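Local coordinates for succinoglycan biosynthesis protein (Bacillus cereus ATCC 14579, PDB 3B55) that binds calcium and has the fold of the erythromycin esterase family, although its actual substrate and reaction remain to be established, at residues 307-312 and 336-341; 343-349 and 434-439. The protein carries 1 engineered substitution. All coordinates share one frame; numbering follows the deposited sequence.

Interaction 1: 307-312 and 336-341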
loop_
_atom_site.group_PDB
_atom_site.type_symbol
_atom_site.label_atom_id
_atom_site.label_comp_id
_atom_site.label_asym_id
_atom_site.label_seq_id
_atom_site.Cartn_x
_atom_site.Cartn_y
_atom_site.Cartn_z
ATOM N N ASN A 307 4.050 -0.036 6.576
ATOM C CA ASN A 307 5.499 -0.282 6.559
ATOM C C ASN A 307 5.812 -1.743 6.245
ATOM O O ASN A 307 6.770 -2.048 5.528
ATOM C CB ASN A 307 6.129 0.060 7.918
ATOM C CG ASN A 307 6.513 1.529 8.045
ATOM O OD1 ASN A 307 6.959 1.973 9.103
ATOM N ND2 ASN A 307 6.357 2.282 6.966
ATOM N N GLY A 308 4.994 -2.639 6.784
ATOM C CA GLY A 308 5.204 -4.058 6.563
ATOM C C GLY A 308 4.984 -4.560 5.147
ATOM O O GLY A 308 5.478 -5.634 4.792
ATOM N N HIS A 309 4.252 -3.802 4.333
ATOM C CA HIS A 309 3.996 -4.230 2.966
ATOM C C HIS A 309 4.905 -3.584 1.917
ATOM O O HIS A 309 4.897 -3.996 0.756
ATOM C CB HIS A 309 2.522 -3.999 2.603
ATOM C CG HIS A 309 1.565 -4.850 3.383
ATOM N ND1 HIS A 309 1.617 -6.227 3.377
ATOM C CD2 HIS A 309 0.523 -4.517 4.184
ATOM C CE1 HIS A 309 0.649 -6.706 4.139
ATOM N NE2 HIS A 309 -0.030 -5.690 4.640
ATOM N N VAL A 310 5.684 -2.579 2.319
ATOM C CA VAL A 310 6.605 -1.921 1.389
ATOM C C VAL A 310 8.071 -2.085 1.784
ATOM O O VAL A 310 8.962 -1.727 1.009
ATOM C CB VAL A 310 6.323 -0.391 1.235
ATOM C CG1 VAL A 310 4.941 -0.167 0.639
ATOM C CG2 VAL A 310 6.447 0.309 2.578
ATOM N N SER A 311 8.329 -2.612 2.979
ATOM C CA SER A 311 9.705 -2.803 3.425
ATOM C C SER A 311 10.365 -3.842 2.533
ATOM O O SER A 311 9.690 -4.703 1.971
ATOM C CB SER A 311 9.748 -3.250 4.891
ATOM O OG SER A 311 8.893 -4.351 5.137
ATOM N N LYS A 312 11.683 -3.757 2.382
ATOM C CA LYS A 312 12.383 -4.705 1.521
ATOM C C LYS A 312 12.664 -6.017 2.233
ATOM O O LYS A 312 13.147 -6.970 1.621
ATOM C CB LYS A 312 13.683 -4.094 0.995
ATOM C CG LYS A 312 13.482 -2.898 0.063
ATOM C CD LYS A 312 14.836 -2.342 -0.387
ATOM C CE LYS A 312 14.707 -1.047 -1.169
ATOM N NZ LYS A 312 14.209 -1.221 -2.558
ATOM N N TYR A 336 13.289 0.155 -7.478
ATOM C CA TYR A 336 12.296 0.290 -6.419
ATOM C C TYR A 336 12.972 0.963 -5.237
ATOM O O TYR A 336 14.002 0.488 -4.766
ATOM C CB TYR A 336 11.775 -1.079 -5.975
ATOM C CG TYR A 336 10.836 -1.033 -4.784
ATOM C CD1 TYR A 336 9.690 -0.243 -4.807
ATOM C CD2 TYR A 336 11.093 -1.787 -3.637
ATOM C CE1 TYR A 336 8.821 -0.204 -3.729
ATOM C CE2 TYR A 336 10.228 -1.750 -2.546
ATOM C CZ TYR A 336 9.093 -0.955 -2.601
ATOM O OH TYR A 336 8.226 -0.910 -1.536
ATOM N N VAL A 337 12.408 2.074 -4.778
ATOM C CA VAL A 337 12.946 2.786 -3.627
ATOM C C VAL A 337 11.901 2.637 -2.538
ATOM O O VAL A 337 10.713 2.832 -2.780
ATOM C CB VAL A 337 13.177 4.288 -3.916
ATOM C CG1 VAL A 337 13.444 5.026 -2.615
ATOM C CG2 VAL A 337 14.364 4.457 -4.848
ATOM N N SER A 338 12.339 2.277 -1.340
ATOM C CA SER A 338 11.410 2.081 -0.234
ATOM C C SER A 338 11.580 3.118 0.863
ATOM O O SER A 338 12.649 3.243 1.464
ATOM C CB SER A 338 11.596 0.673 0.350
ATOM O OG SER A 338 10.778 0.468 1.482
ATOM N N ILE A 339 10.514 3.864 1.116
ATOM C CA ILE A 339 10.521 4.883 2.151
ATOM C C ILE A 339 9.599 4.449 3.279
ATOM O O ILE A 339 8.440 4.114 3.044
ATOM C CB ILE A 339 10.020 6.233 1.614
ATOM C CG1 ILE A 339 10.961 6.732 0.517
ATOM C CG2 ILE A 339 9.942 7.244 2.750
ATOM C CD1 ILE A 339 10.495 7.994 -0.174
ATOM N N GLY A 340 10.114 4.445 4.503
ATOM C CA GLY A 340 9.288 4.051 5.630
ATOM C C GLY A 340 9.167 5.184 6.626
ATOM O O GLY A 340 10.021 6.065 6.664
ATOM N N THR A 341 8.097 5.177 7.416
ATOM C CA THR A 341 7.894 6.209 8.435
ATOM C C THR A 341 8.084 5.567 9.794
ATOM O O THR A 341 7.893 4.358 9.945
ATOM C CB THR A 341 6.476 6.837 8.368
ATOM O OG1 THR A 341 5.490 5.812 8.187
ATOM C CG2 THR A 341 6.397 7.843 7.225
#
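Tyr336 reaches from its strand to Val310, at the far end of the short helix about 307-310. Its CB points toward segment 307-312, and with CG anti to the backbone N (chi1 174°) the ring carries on that way to bring OH to Val310, passing Lys312, whose side chain runs the opposite way. CD2 lies 3.3 Å from Lys312 NZ, which stands obliquely to the ring. CE2 and CZ pass beside Val310 O, which sits near the ring plane at the edge. At the tip, Tyr336 OH donates to Val310 O over 2.8 Å, in the carbonyl plane and on a lone pair, and rests 3.4 Å from Val310 CB. A second donor, Ser338 OG, comes to the same Val310 O at 2.9 Å from well above the carbonyl plane. Lys312 bends at its last torsion, bringing NZ within 2.8 Å of Tyr336 O, again above the carbonyl plane, while its CE packs on Ser338 CB. Asp428 accepts from Ser338 N and makes a long, weak ion pair with Lys312. Two hydroxyls thus hold one carbonyl of this weakly bonded helix, and Lys312, in the loop beyond, would be expected to polarise the Tyr336 carbonyl.

Interaction 2: 343-349 and 434-439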
loop_
_atom_site.group_PDB
_atom_site.type_symbol
_atom_site.label_atom_id
_atom_site.label_comp_id
_atom_site.label_asym_id
_atom_site.label_seq_id
_atom_site.Cartn_x
_atom_site.Cartn_y
_atom_site.Cartn_z
ATOM N N VAL A 343 7.818 6.337 14.308
ATOM C CA VAL A 343 7.295 7.191 15.353
ATOM C C VAL A 343 8.081 7.088 16.650
ATOM O O VAL A 343 9.072 6.363 16.733
ATOM C CB VAL A 343 5.828 6.831 15.620
ATOM C CG1 VAL A 343 4.987 7.144 14.386
ATOM C CG2 VAL A 343 5.719 5.351 15.965
ATOM N N TYR A 344 7.618 7.816 17.662
ATOM C CA TYR A 344 8.257 7.823 18.970
ATOM C C TYR A 344 7.239 7.962 20.106
ATOM O O TYR A 344 7.019 7.024 20.869
ATOM C CB TYR A 344 9.287 8.954 19.030
ATOM C CG TYR A 344 10.013 9.052 20.350
ATOM C CD1 TYR A 344 10.589 7.925 20.936
ATOM C CD2 TYR A 344 10.115 10.271 21.022
ATOM C CE1 TYR A 344 11.245 8.005 22.159
ATOM C CE2 TYR A 344 10.773 10.364 22.247
ATOM C CZ TYR A 344 11.337 9.229 22.809
ATOM O OH TYR A 344 11.987 9.318 24.018
ATOM N N GLU A 345 6.608 9.127 20.215
ATOM C CA GLU A 345 5.622 9.340 21.267
ATOM C C GLU A 345 4.284 9.780 20.686
ATOM O O GLU A 345 4.215 10.268 19.552
ATOM C CB GLU A 345 6.112 10.396 22.266
ATOM C CG GLU A 345 7.410 10.045 22.986
ATOM C CD GLU A 345 7.855 11.129 23.965
ATOM O OE1 GLU A 345 7.825 12.320 23.588
ATOM O OE2 GLU A 345 8.245 10.786 25.104
ATOM N N GLY A 346 3.218 9.594 21.462
ATOM C CA GLY A 346 1.902 9.992 20.997
ATOM C C GLY A 346 0.832 8.919 21.074
ATOM O O GLY A 346 1.043 7.851 21.647
ATOM N N GLN A 347 -0.323 9.219 20.485
ATOM C CA GLN A 347 -1.447 8.299 20.466
ATOM C C GLN A 347 -1.921 8.065 19.041
ATOM O O GLN A 347 -1.725 8.907 18.164
ATOM C CB GLN A 347 -2.591 8.848 21.317
ATOM C CG GLN A 347 -2.167 9.173 22.738
ATOM C CD GLN A 347 -3.310 9.672 23.589
ATOM O OE1 GLN A 347 -4.147 8.892 24.049
ATOM N NE2 GLN A 347 -3.361 10.985 23.794
ATOM N N TYR A 348 -2.553 6.920 18.816
ATOM C CA TYR A 348 -3.032 6.569 17.491
ATOM C C TYR A 348 -4.281 5.711 17.582
ATOM O O TYR A 348 -4.592 5.167 18.644
ATOM C CB TYR A 348 -1.951 5.791 16.740
ATOM C CG TYR A 348 -1.400 4.610 17.519
ATOM C CD1 TYR A 348 -0.405 4.786 18.484
ATOM C CD2 TYR A 348 -1.892 3.319 17.313
ATOM C CE1 TYR A 348 0.086 3.709 19.225
ATOM C CE2 TYR A 348 -1.406 2.237 18.048
ATOM C CZ TYR A 348 -0.424 2.442 19.001
ATOM O OH TYR A 348 0.034 1.391 19.748
ATOM N N ASN A 349 -4.999 5.601 16.466
ATOM C CA ASN A 349 -6.198 4.782 16.420
ATOM C C ASN A 349 -5.795 3.327 16.216
ATOM O O ASN A 349 -4.873 3.015 15.449
ATOM C CB ASN A 349 -7.119 5.193 15.267
ATOM C CG ASN A 349 -7.863 6.483 15.541
ATOM O OD1 ASN A 349 -8.418 6.676 16.621
ATOM N ND2 ASN A 349 -7.888 7.372 14.556
ATOM N N GLN A 434 8.363 12.578 15.499
ATOM C CA GLN A 434 8.466 12.421 16.944
ATOM C C GLN A 434 7.162 12.401 17.736
ATOM O O GLN A 434 7.090 11.746 18.775
ATOM C CB GLN A 434 9.428 13.476 17.496
ATOM C CG GLN A 434 10.758 13.533 16.733
ATOM C CD GLN A 434 11.631 12.292 16.935
ATOM O OE1 GLN A 434 11.139 11.166 16.942
ATOM N NE2 GLN A 434 12.937 12.503 17.082
ATOM N N LYS A 435 6.133 13.105 17.279
ATOM C CA LYS A 435 4.866 13.053 18.005
ATOM C C LYS A 435 3.658 12.949 17.084
ATOM O O LYS A 435 3.439 13.790 16.216
ATOM C CB LYS A 435 4.679 14.255 18.942
ATOM C CG LYS A 435 3.468 14.051 19.863
ATOM C CD LYS A 435 3.062 15.272 20.676
ATOM C CE LYS A 435 3.785 15.336 22.012
ATOM N NZ LYS A 435 3.816 14.005 22.674
ATOM N N VAL A 436 2.871 11.901 17.277
ATOM C CA VAL A 436 1.681 11.706 16.468
ATOM C C VAL A 436 0.421 11.774 17.320
ATOM O O VAL A 436 0.479 11.658 18.547
ATOM C CB VAL A 436 1.701 10.340 15.748
ATOM C CG1 VAL A 436 2.963 10.217 14.901
ATOM C CG2 VAL A 436 1.610 9.207 16.772
ATOM N N SER A 437 -0.707 11.972 16.647
ATOM C CA SER A 437 -2.016 12.026 17.277
ATOM C C SER A 437 -2.932 11.165 16.390
ATOM O O SER A 437 -2.587 10.847 15.250
ATOM C CB SER A 437 -2.518 13.468 17.348
ATOM O OG SER A 437 -2.699 14.018 16.052
ATOM N N PRO A 438 -4.113 10.780 16.898
ATOM C CA PRO A 438 -5.071 9.949 16.159
ATOM C C PRO A 438 -5.562 10.496 14.812
ATOM O O PRO A 438 -5.817 11.695 14.663
ATOM C CB PRO A 438 -6.225 9.783 17.154
ATOM C CG PRO A 438 -5.557 9.938 18.504
ATOM C CD PRO A 438 -4.638 11.108 18.237
ATOM N N SER A 439 -5.691 9.607 13.831
ATOM C CA SER A 439 -6.193 9.991 12.518
ATOM C C SER A 439 -7.608 10.500 12.769
ATOM O O SER A 439 -8.255 10.093 13.731
ATOM C CB SER A 439 -6.238 8.781 11.592
ATOM O OG SER A 439 -7.125 7.799 12.095
HETATM O O HOH W 1 7.916 13.571 20.718
#
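Segments 343-349 and 434-439 run parallel, with Glu345 paired with Lys435 and Gly346 with Val436. They carry on from strands 336-344 and 429-433, neighbours in the central sheet, past corners at Glu345 and Gln434 where the ladder starts. Three backbone bonds join them: Glu345 N to Gln434 O, Val436 N to Glu345 O (3.1 Å) and Gln347 N to Val436 O, the last reaching its oxygen from above the carbonyl plane. Gly346 CA, with no side chain in the way, comes 3.3 Å from Val436 O in a CA-H...O contact. On the inner side Val343 CG1 meets Val436 CG1 at 3.7 Å, the two side chains crossing at about a right angle, and helix 88-104 packs against Val436. Tyr344 CB touches Gln434 OE1, while the amide NH2 of Gln434 turns to the carbonyls of Phe375 and Val378. A water donates to Glu345 OE1 and, weakly, to Gln434 O. Farther along, Pro438 CD lies 3.7 Å from Gln347 O. Asn349 has CG anti to the carbonyl carbon (chi1 -75°), which brings its amide to Ser439: ND2 donates to Ser439 OG at 2.6 Å and to Ser439 O at 2.9 Å, both close to the amide plane. Beyond Pro438, which has no N-H to offer Gln347 O, this rotationally fixed amide takes over the link, holding strand 346-351 to the chain's C-terminal end.

Overall arrangement
Strand 301-306 of the central mixed sheet leads into 307-312, and the chain then passes through helix 324-332 before returning as strand 336-344. Interaction 1 closes this short loop, tying the short helix after strand 301-306 to strand 336-344, with strand 77-82 between these two strands in the sheet. The same strand 336-344 carries on directly into 343-349, where interaction 2 opens. Its much longer loop, which holds strands 357-362, 402-405 and 418-421, closes when the chain leaves strand 429-433 into 434-439, joining the ends of the adjacent strands 336-344 and 429-433. The two loops follow in series, neither nested nor crossing. Their centres lie about 19 Å apart: interaction 1 is buried, interaction 2 nearer the surface.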